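Side-chain contacts in glutaminase 1 (Escherichia coli, PDB 1U60), which catalyses the hydrolysis of L-glutamine to L-glutamate and ammonium and belongs to the glutaminase family, within the beta-lactamase clan: residues D92-P97 and V101-L106; G109-P114 and W173-A178; I45-C48 and V52-A55. One frame throughout, in Å; residues are numbered along the deposited sequence.

In the fold
Along the chain the contacts come in the order 3, 1, 2, each closing before the next opens. Contact 3 is the hairpin 42-47/52-56 at one edge of the five-stranded antiparallel sheet, where 52-56 is the outermost strand within the chain; contacts 1 and 2 lie on the opposite side of the chain's centre, among helices, with centres about 35 and 37 Å from that of contact 3. Contacts 1 and 2 are neighbours, their centres about 10 Å apart, and they touch where the loop 109-114 runs beside 92-97 and helix 101-106. Contact 3 thus belongs to the sheet, while the other two lie in the helical part that carries Asn117 and Asn168, predicted substrate-binding residues.

Contact 1: D92-P97 and V101-L106; sequences DPTGLP and VIALEL
An ST turn in the loop between helices 82-88 and 101-106 sets Thr94 and Leu96 against Ala103 of the second helix. Leu96 does most of the touching. Its CD1 methyl comes in over the backbone of the helix, 3.5 Å from Ala103 N and 3.7 Å from Ala103 CB. Leu96 CD1 also meets the CG2 branch of Ile102, at 4.1 Å. With Leu96 CG opposite the carbonyl carbon (chi1 -69°), the branched end is carried across to the helix. Alanine suits the receiving position because its single methyl lets a leucine tip approach the main chain itself. Thr94 adds a lighter touch, its CB lying 4.1 Å from Ala103 CB.

The turn is closed by Thr94 OG1, which accepts a hydrogen bond from Leu96 N at 3.2 Å with an N-H...O angle of 151°. A chi1 of 62° sets the hydroxyl between the backbone N and the carbonyl carbon, within range of the amide two residues on. Threonine therefore serves twice, with an oxygen that shapes the turn and a CB that touches Ala103. Gly95, between Thr94 and Leu96, has a positive phi, which glycine adopts readily.

Farther out, Ser100 OG is hydrogen-bonded to Ala103 N, and Glu241 of helix 231-241 holds Thr94 N. Leu96 also packs on Leu106 of the second subunit. On another side of helix 101-106, Val101 and Leu104 pack against Leu174 of helix 166-178.

Contact 2: G109-P114 and W173-A178; sequences GKPLSP and WLLYSA
Gly109 and Ala178 bring the loop that follows helix 101-106 close against helix 166-178, and this is the tight part of the contact. The CB methyl of Ala178 lies 3.8 Å from Gly109 CA, and the two alpha carbons are only 5.2 Å apart. Having no side chain, Gly109 lets its CA meet the methyl directly, and glycine tolerates its positive phi of 95°. Glycine thus suits both the close approach and the backbone turn, while alanine on the helix provides a small surface for the loop to lie on.

Deeper in, Leu175 meets Pro111 through one branch. Its CD2 methyl sits 3.9 Å from Pro111 CB, equally near CG, and 4.0 Å from CD, so it lies over one face of the pyrrolidine ring, shifted toward its CB-CG-CD part. The same methyl is 3.9 Å from Gly109 O. Leu175 leaves the helix to one side, but with CG beside its backbone N (chi1 -65°) the branch still gains the ring. A rigid, apolar proline fits this buried place, where Ala118 of helix 117-126 and Tyr180 also cover it.

Elsewhere on helix 166-178 the packing is looser: Trp173, Tyr176 and Ser177 are exposed and take no part in holding the loop. Altogether this is apolar packing of a loop on a helix, within the helical part of the glutaminase fold, and the loop leads directly to helix 117-126, which begins at Asn117, a predicted substrate-binding residue.

Contact 3: I45-C48 and V52-A55; sequences IVTC and VYSA
Ile45 and Tyr53 face each other as a hydrogen-bonded pair in an antiparallel beta hairpin made by strands 42-47 and 52-56. Two backbone bonds join them: Ile45 N gives to Tyr53 O at 2.8 Å, and Tyr53 N returns to Ile45 O at 3.0 Å. Both bonds are nearly straight, with N-H...O angles of 165° and 167°. Val52 CA adds a C-H...O contact to Ile45 O at 3.4 Å.

The next pair, Val46 and Val52, is non-hydrogen-bonded. On their face of the sheet the valines stand side by side, pointing the same way, and Val46 CG2 lies 4.1 Å from Val52 CG2; beta-branched residues suit such extended strands. On the other face, the Tyr53 ring receives methyls at its edge, near the ring plane: Ile45 CG2 is 4.2 Å from Tyr53 CD2. Tyrosine suits this place because its flat ring offers an apolar edge to the methyls of Ile45 and Thr47 while helix 4-18 packs on it.

Farther out, helix 202-213 covers Val46 and helix 290-303 covers Ile45. Strand 274-279 continues the sheet beyond Val46, which is backbone-bonded to Gly275.

Thr47 ties the pairing to the connecting turn, its OG1 hydrogen-bonded to Asn51 N. A chi1 of 71° assigns that oxygen to the turn and places the methyl beside the backbone N, where Thr47 CG2 meets Tyr53 CE2 at 4.0 Å.

Contact 1: D92-P97 and V101-L106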
loop_
_atom_site.group_PDB
_atom_site.type_symbol
_atom_site.label_atom_id
_atom_site.label_comp_id
_atom_site.label_asym_id
_atom_site.label_seq_id
_atom_site.Cartn_x
_atom_site.Cartn_y
_atom_site.Cartn_z
ATOM N N ASP A 92 8.758 -0.561 -3.679
ATOM C CA ASP A 92 8.429 -1.224 -2.399
ATOM C C ASP A 92 8.686 -0.344 -1.174
ATOM O O ASP A 92 9.637 0.441 -1.186
ATOM C CB ASP A 92 9.218 -2.525 -2.242
ATOM C CG ASP A 92 8.816 -3.555 -3.240
ATOM O OD1 ASP A 92 7.573 -3.778 -3.387
ATOM O OD2 ASP A 92 9.663 -4.154 -3.941
ATOM N N PRO A 93 7.829 -0.447 -0.148
ATOM C CA PRO A 93 8.070 0.254 1.120
ATOM C C PRO A 93 9.294 -0.336 1.845
ATOM O O PRO A 93 9.647 -1.521 1.668
ATOM C CB PRO A 93 6.773 0.054 1.880
ATOM C CG PRO A 93 6.293 -1.243 1.432
ATOM C CD PRO A 93 6.582 -1.215 -0.090
ATOM N N THR A 94 10.007 0.531 2.569
ATOM C CA THR A 94 11.202 0.106 3.298
ATOM C C THR A 94 11.008 -0.404 4.712
ATOM O O THR A 94 11.906 -1.038 5.237
ATOM C CB THR A 94 12.191 1.210 3.395
ATOM O OG1 THR A 94 11.602 2.284 4.124
ATOM C CG2 THR A 94 12.527 1.734 2.010
ATOM N N GLY A 95 9.858 -0.115 5.314
ATOM C CA GLY A 95 9.593 -0.400 6.721
ATOM C C GLY A 95 10.355 0.478 7.706
ATOM O O GLY A 95 10.353 0.213 8.918
ATOM N N LEU A 96 11.029 1.512 7.193
ATOM C CA LEU A 96 12.020 2.274 7.984
ATOM C C LEU A 96 11.930 3.799 7.699
ATOM O O LEU A 96 11.295 4.213 6.742
ATOM C CB LEU A 96 13.443 1.782 7.638
ATOM C CG LEU A 96 13.804 0.347 8.123
ATOM C CD1 LEU A 96 15.087 -0.186 7.479
ATOM C CD2 LEU A 96 13.902 0.271 9.613
ATOM N N PRO A 97 12.503 4.624 8.558
ATOM C CA PRO A 97 12.343 6.077 8.440
ATOM C C PRO A 97 12.822 6.669 7.102
ATOM O O PRO A 97 13.618 6.065 6.352
ATOM C CB PRO A 97 13.160 6.606 9.638
ATOM C CG PRO A 97 13.105 5.443 10.640
ATOM C CD PRO A 97 13.248 4.248 9.786
ATOM N N VAL A 101 19.573 4.669 6.408
ATOM C CA VAL A 101 20.640 3.961 5.695
ATOM C C VAL A 101 20.663 2.443 5.966
ATOM O O VAL A 101 21.235 1.703 5.181
ATOM C CB VAL A 101 22.075 4.625 5.882
ATOM C CG1 VAL A 101 22.043 6.121 5.434
ATOM C CG2 VAL A 101 22.627 4.491 7.277
ATOM N N ILE A 102 20.073 1.991 7.074
ATOM C CA ILE A 102 19.904 0.557 7.327
ATOM C C ILE A 102 19.091 -0.033 6.164
ATOM O O ILE A 102 19.474 -1.049 5.564
ATOM C CB ILE A 102 19.206 0.305 8.666
ATOM C CG1 ILE A 102 20.097 0.739 9.854
ATOM C CG2 ILE A 102 18.859 -1.189 8.811
ATOM C CD1 ILE A 102 19.416 0.543 11.229
ATOM N N ALA A 103 18.017 0.673 5.779
ATOM C CA ALA A 103 17.217 0.265 4.634
ATOM C C ALA A 103 18.062 -0.010 3.397
ATOM O O ALA A 103 17.886 -1.030 2.710
ATOM C CB ALA A 103 16.155 1.351 4.298
ATOM N N LEU A 104 18.958 0.904 3.067
ATOM C CA LEU A 104 19.787 0.719 1.926
ATOM C C LEU A 104 20.656 -0.503 2.069
ATOM O O LEU A 104 20.720 -1.314 1.168
ATOM C CB LEU A 104 20.700 1.934 1.704
ATOM C CG LEU A 104 20.040 3.190 1.162
ATOM C CD1 LEU A 104 20.984 4.376 1.172
ATOM C CD2 LEU A 104 19.567 2.988 -0.265
ATOM N N GLU A 105 21.339 -0.632 3.199
ATOM C CA GLU A 105 22.371 -1.672 3.299
ATOM C C GLU A 105 21.727 -3.037 3.305
ATOM O O GLU A 105 22.310 -3.994 2.794
ATOM C CB GLU A 105 23.285 -1.425 4.529
ATOM C CG GLU A 105 24.650 -0.888 4.124
ATOM C CD GLU A 105 25.826 -1.240 5.056
ATOM O OE1 GLU A 105 25.709 -1.994 6.074
ATOM O OE2 GLU A 105 26.941 -0.720 4.758
ATOM N N LEU A 106 20.511 -3.121 3.821
ATOM C CA LEU A 106 19.747 -4.368 3.805
ATOM C C LEU A 106 19.241 -4.805 2.420
ATOM O O LEU A 106 18.800 -5.955 2.262
ATOM C CB LEU A 106 18.577 -4.311 4.787
ATOM C CG LEU A 106 18.896 -4.249 6.282
ATOM C CD1 LEU A 106 17.628 -4.064 7.119
ATOM C CD2 LEU A 106 19.666 -5.500 6.748
#

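Contact 2: G109-P114 and W173-A178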
loop_
_atom_site.group_PDB
_atom_site.type_symbol
_atom_site.label_atom_id
_atom_site.label_comp_id
_atom_site.label_asym_id
_atom_site.label_seq_id
_atom_site.Cartn_x
_atom_site.Cartn_y
_atom_site.Cartn_z
ATOM N N GLY A 109 21.993 -1.674 -1.420
ATOM C CA GLY A 109 22.173 -0.349 -2.002
ATOM C C GLY A 109 20.953 0.151 -2.785
ATOM O O GLY A 109 20.890 1.303 -3.165
ATOM N N LYS A 110 19.984 -0.733 -3.043
ATOM C CA LYS A 110 18.795 -0.345 -3.796
ATOM C C LYS A 110 17.875 0.469 -2.908
ATOM O O LYS A 110 17.596 0.065 -1.813
ATOM C CB LYS A 110 18.015 -1.566 -4.350
ATOM C CG LYS A 110 16.932 -1.071 -5.340
ATOM C CD LYS A 110 16.355 -2.143 -6.254
ATOM C CE LYS A 110 15.299 -1.518 -7.210
ATOM N NZ LYS A 110 14.432 -2.530 -7.839
ATOM N N PRO A 111 17.438 1.646 -3.364
ATOM C CA PRO A 111 16.612 2.519 -2.523
ATOM C C PRO A 111 15.154 2.120 -2.321
ATOM O O PRO A 111 14.505 2.714 -1.444
ATOM C CB PRO A 111 16.752 3.893 -3.220
ATOM C CG PRO A 111 16.992 3.565 -4.622
ATOM C CD PRO A 111 17.858 2.337 -4.587
ATOM N N LEU A 112 14.660 1.137 -3.060
ATOM C CA LEU A 112 13.322 0.576 -2.933
ATOM C C LEU A 112 12.163 1.430 -3.305
ATOM O O LEU A 112 11.283 0.940 -4.004
ATOM C CB LEU A 112 13.031 -0.006 -1.533
ATOM C CG LEU A 112 13.581 -1.387 -1.117
ATOM C CD1 LEU A 112 12.619 -2.240 -0.203
ATOM C CD2 LEU A 112 14.318 -2.132 -2.130
ATOM N N SER A 113 12.109 2.675 -2.836
ATOM C CA SER A 113 10.954 3.559 -3.093
ATOM C C SER A 113 11.430 4.938 -3.529
ATOM O O SER A 113 12.301 5.508 -2.855
ATOM C CB SER A 113 10.073 3.735 -1.843
ATOM O OG SER A 113 9.103 4.794 -2.035
ATOM N N PRO A 114 10.836 5.520 -4.576
ATOM C CA PRO A 114 11.140 6.930 -4.952
ATOM C C PRO A 114 10.667 7.941 -3.927
ATOM O O PRO A 114 10.952 9.103 -4.061
ATOM C CB PRO A 114 10.333 7.174 -6.232
ATOM C CG PRO A 114 9.489 5.949 -6.446
ATOM C CD PRO A 114 9.875 4.881 -5.489
ATOM N N TRP A 173 26.132 9.603 -2.018
ATOM C CA TRP A 173 27.345 8.850 -2.249
ATOM C C TRP A 173 27.124 7.354 -2.075
ATOM O O TRP A 173 27.728 6.565 -2.799
ATOM C CB TRP A 173 28.504 9.370 -1.342
ATOM C CG TRP A 173 29.140 10.649 -1.820
ATOM C CD1 TRP A 173 29.217 11.806 -1.135
ATOM C CD2 TRP A 173 29.792 10.897 -3.082
ATOM N NE1 TRP A 173 29.863 12.768 -1.868
ATOM C CE2 TRP A 173 30.213 12.245 -3.079
ATOM C CE3 TRP A 173 30.029 10.122 -4.225
ATOM C CZ2 TRP A 173 30.896 12.833 -4.156
ATOM C CZ3 TRP A 173 30.708 10.688 -5.287
ATOM C CH2 TRP A 173 31.121 12.033 -5.256
ATOM N N LEU A 174 26.304 6.933 -1.107
ATOM C CA LEU A 174 25.963 5.535 -0.969
ATOM C C LEU A 174 25.261 4.967 -2.211
ATOM O O LEU A 174 25.587 3.854 -2.690
ATOM C CB LEU A 174 25.049 5.298 0.215
ATOM C CG LEU A 174 25.693 5.451 1.597
ATOM C CD1 LEU A 174 24.631 5.357 2.674
ATOM C CD2 LEU A 174 26.845 4.443 1.818
ATOM N N LEU A 175 24.280 5.694 -2.706
ATOM C CA LEU A 175 23.638 5.359 -3.986
ATOM C C LEU A 175 24.666 5.279 -5.135
ATOM O O LEU A 175 24.719 4.284 -5.871
ATOM C CB LEU A 175 22.537 6.360 -4.311
ATOM C CG LEU A 175 21.375 6.318 -3.339
ATOM C CD1 LEU A 175 20.614 7.602 -3.443
ATOM C CD2 LEU A 175 20.470 5.143 -3.626
ATOM N N TYR A 176 25.502 6.286 -5.273
ATOM C CA TYR A 176 26.447 6.354 -6.372
ATOM C C TYR A 176 27.394 5.153 -6.316
ATOM O O TYR A 176 27.697 4.504 -7.356
ATOM C CB TYR A 176 27.235 7.627 -6.280
ATOM C CG TYR A 176 28.120 7.875 -7.475
ATOM C CD1 TYR A 176 29.439 7.427 -7.491
ATOM C CD2 TYR A 176 27.635 8.551 -8.585
ATOM C CE1 TYR A 176 30.257 7.630 -8.584
ATOM C CE2 TYR A 176 28.445 8.767 -9.689
ATOM C CZ TYR A 176 29.761 8.300 -9.684
ATOM O OH TYR A 176 30.576 8.517 -10.767
ATOM N N SER A 177 27.832 4.843 -5.093
ATOM C CA SER A 177 28.759 3.749 -4.865
ATOM C C SER A 177 28.145 2.400 -5.249
ATOM O O SER A 177 28.847 1.531 -5.756
ATOM C CB SER A 177 29.239 3.776 -3.400
ATOM O OG SER A 177 29.992 2.612 -3.114
ATOM N N ALA A 178 26.845 2.248 -5.013
ATOM C CA ALA A 178 26.129 0.985 -5.160
ATOM C C ALA A 178 25.641 0.776 -6.564
ATOM O O ALA A 178 25.161 -0.339 -6.868
ATOM C CB ALA A 178 24.964 0.953 -4.250
#

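Contact 3: I45-C48 and V52-A55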
loop_
_atom_site.group_PDB
_atom_site.type_symbol
_atom_site.label_atom_id
_atom_site.label_comp_id
_atom_site.label_asym_id
_atom_site.label_seq_id
_atom_site.Cartn_x
_atom_site.Cartn_y
_atom_site.Cartn_z
ATOM N N ILE A 45 -10.191 21.414 -1.533
ATOM C CA ILE A 45 -10.494 20.480 -2.588
ATOM C C ILE A 45 -10.332 21.198 -3.936
ATOM O O ILE A 45 -10.751 22.338 -4.120
ATOM C CB ILE A 45 -11.960 20.042 -2.495
ATOM C CG1 ILE A 45 -12.229 19.193 -1.260
ATOM C CG2 ILE A 45 -12.410 19.343 -3.763
ATOM C CD1 ILE A 45 -13.710 18.993 -0.924
ATOM N N VAL A 46 -9.691 20.503 -4.879
ATOM C CA VAL A 46 -9.733 20.873 -6.264
ATOM C C VAL A 46 -10.280 19.672 -7.034
ATOM O O VAL A 46 -9.705 18.593 -6.999
ATOM C CB VAL A 46 -8.374 21.294 -6.796
ATOM C CG1 VAL A 46 -8.515 21.581 -8.338
ATOM C CG2 VAL A 46 -7.886 22.550 -6.044
ATOM N N THR A 47 -11.409 19.851 -7.720
ATOM C CA THR A 47 -12.061 18.720 -8.395
ATOM C C THR A 47 -11.488 18.528 -9.783
ATOM O O THR A 47 -10.864 19.424 -10.318
ATOM C CB THR A 47 -13.600 18.915 -8.529
ATOM O OG1 THR A 47 -13.919 19.933 -9.501
ATOM C CG2 THR A 47 -14.194 19.418 -7.198
ATOM N N CYS A 48 -11.748 17.354 -10.350
ATOM C CA CYS A 48 -11.338 17.040 -11.714
ATOM C C CYS A 48 -11.996 17.914 -12.744
ATOM O O CYS A 48 -11.523 18.004 -13.888
ATOM C CB CYS A 48 -11.612 15.568 -12.007
ATOM S SG CYS A 48 -10.388 14.620 -11.121
ATOM N N VAL A 52 -12.917 24.756 -7.071
ATOM C CA VAL A 52 -12.010 24.908 -5.949
ATOM C C VAL A 52 -12.804 25.312 -4.731
ATOM O O VAL A 52 -13.591 26.254 -4.804
ATOM C CB VAL A 52 -10.934 26.003 -6.205
ATOM C CG1 VAL A 52 -10.044 26.156 -5.000
ATOM C CG2 VAL A 52 -10.120 25.675 -7.432
ATOM N N TYR A 53 -12.593 24.621 -3.618
ATOM C CA TYR A 53 -13.283 24.870 -2.351
ATOM C C TYR A 53 -12.228 24.878 -1.260
ATOM O O TYR A 53 -11.425 23.936 -1.175
ATOM C CB TYR A 53 -14.296 23.772 -2.020
ATOM C CG TYR A 53 -15.267 23.573 -3.133
ATOM C CD1 TYR A 53 -16.395 24.406 -3.256
ATOM C CD2 TYR A 53 -15.019 22.641 -4.145
ATOM C CE1 TYR A 53 -17.264 24.289 -4.358
ATOM C CE2 TYR A 53 -15.877 22.514 -5.216
ATOM C CZ TYR A 53 -16.998 23.322 -5.320
ATOM O OH TYR A 53 -17.825 23.197 -6.401
ATOM N N SER A 54 -12.222 25.883 -0.401
ATOM C CA SER A 54 -11.232 25.884 0.679
ATOM C C SER A 54 -11.702 26.568 1.933
ATOM O O SER A 54 -12.721 27.245 1.932
ATOM C CB SER A 54 -9.932 26.510 0.192
ATOM O OG SER A 54 -10.005 27.934 0.221
ATOM N N ALA A 55 -10.941 26.356 2.996
ATOM C CA ALA A 55 -11.160 26.964 4.299
ATOM C C ALA A 55 -9.826 27.197 4.943
ATOM O O ALA A 55 -8.853 26.466 4.693
ATOM C CB ALA A 55 -12.018 26.028 5.204
#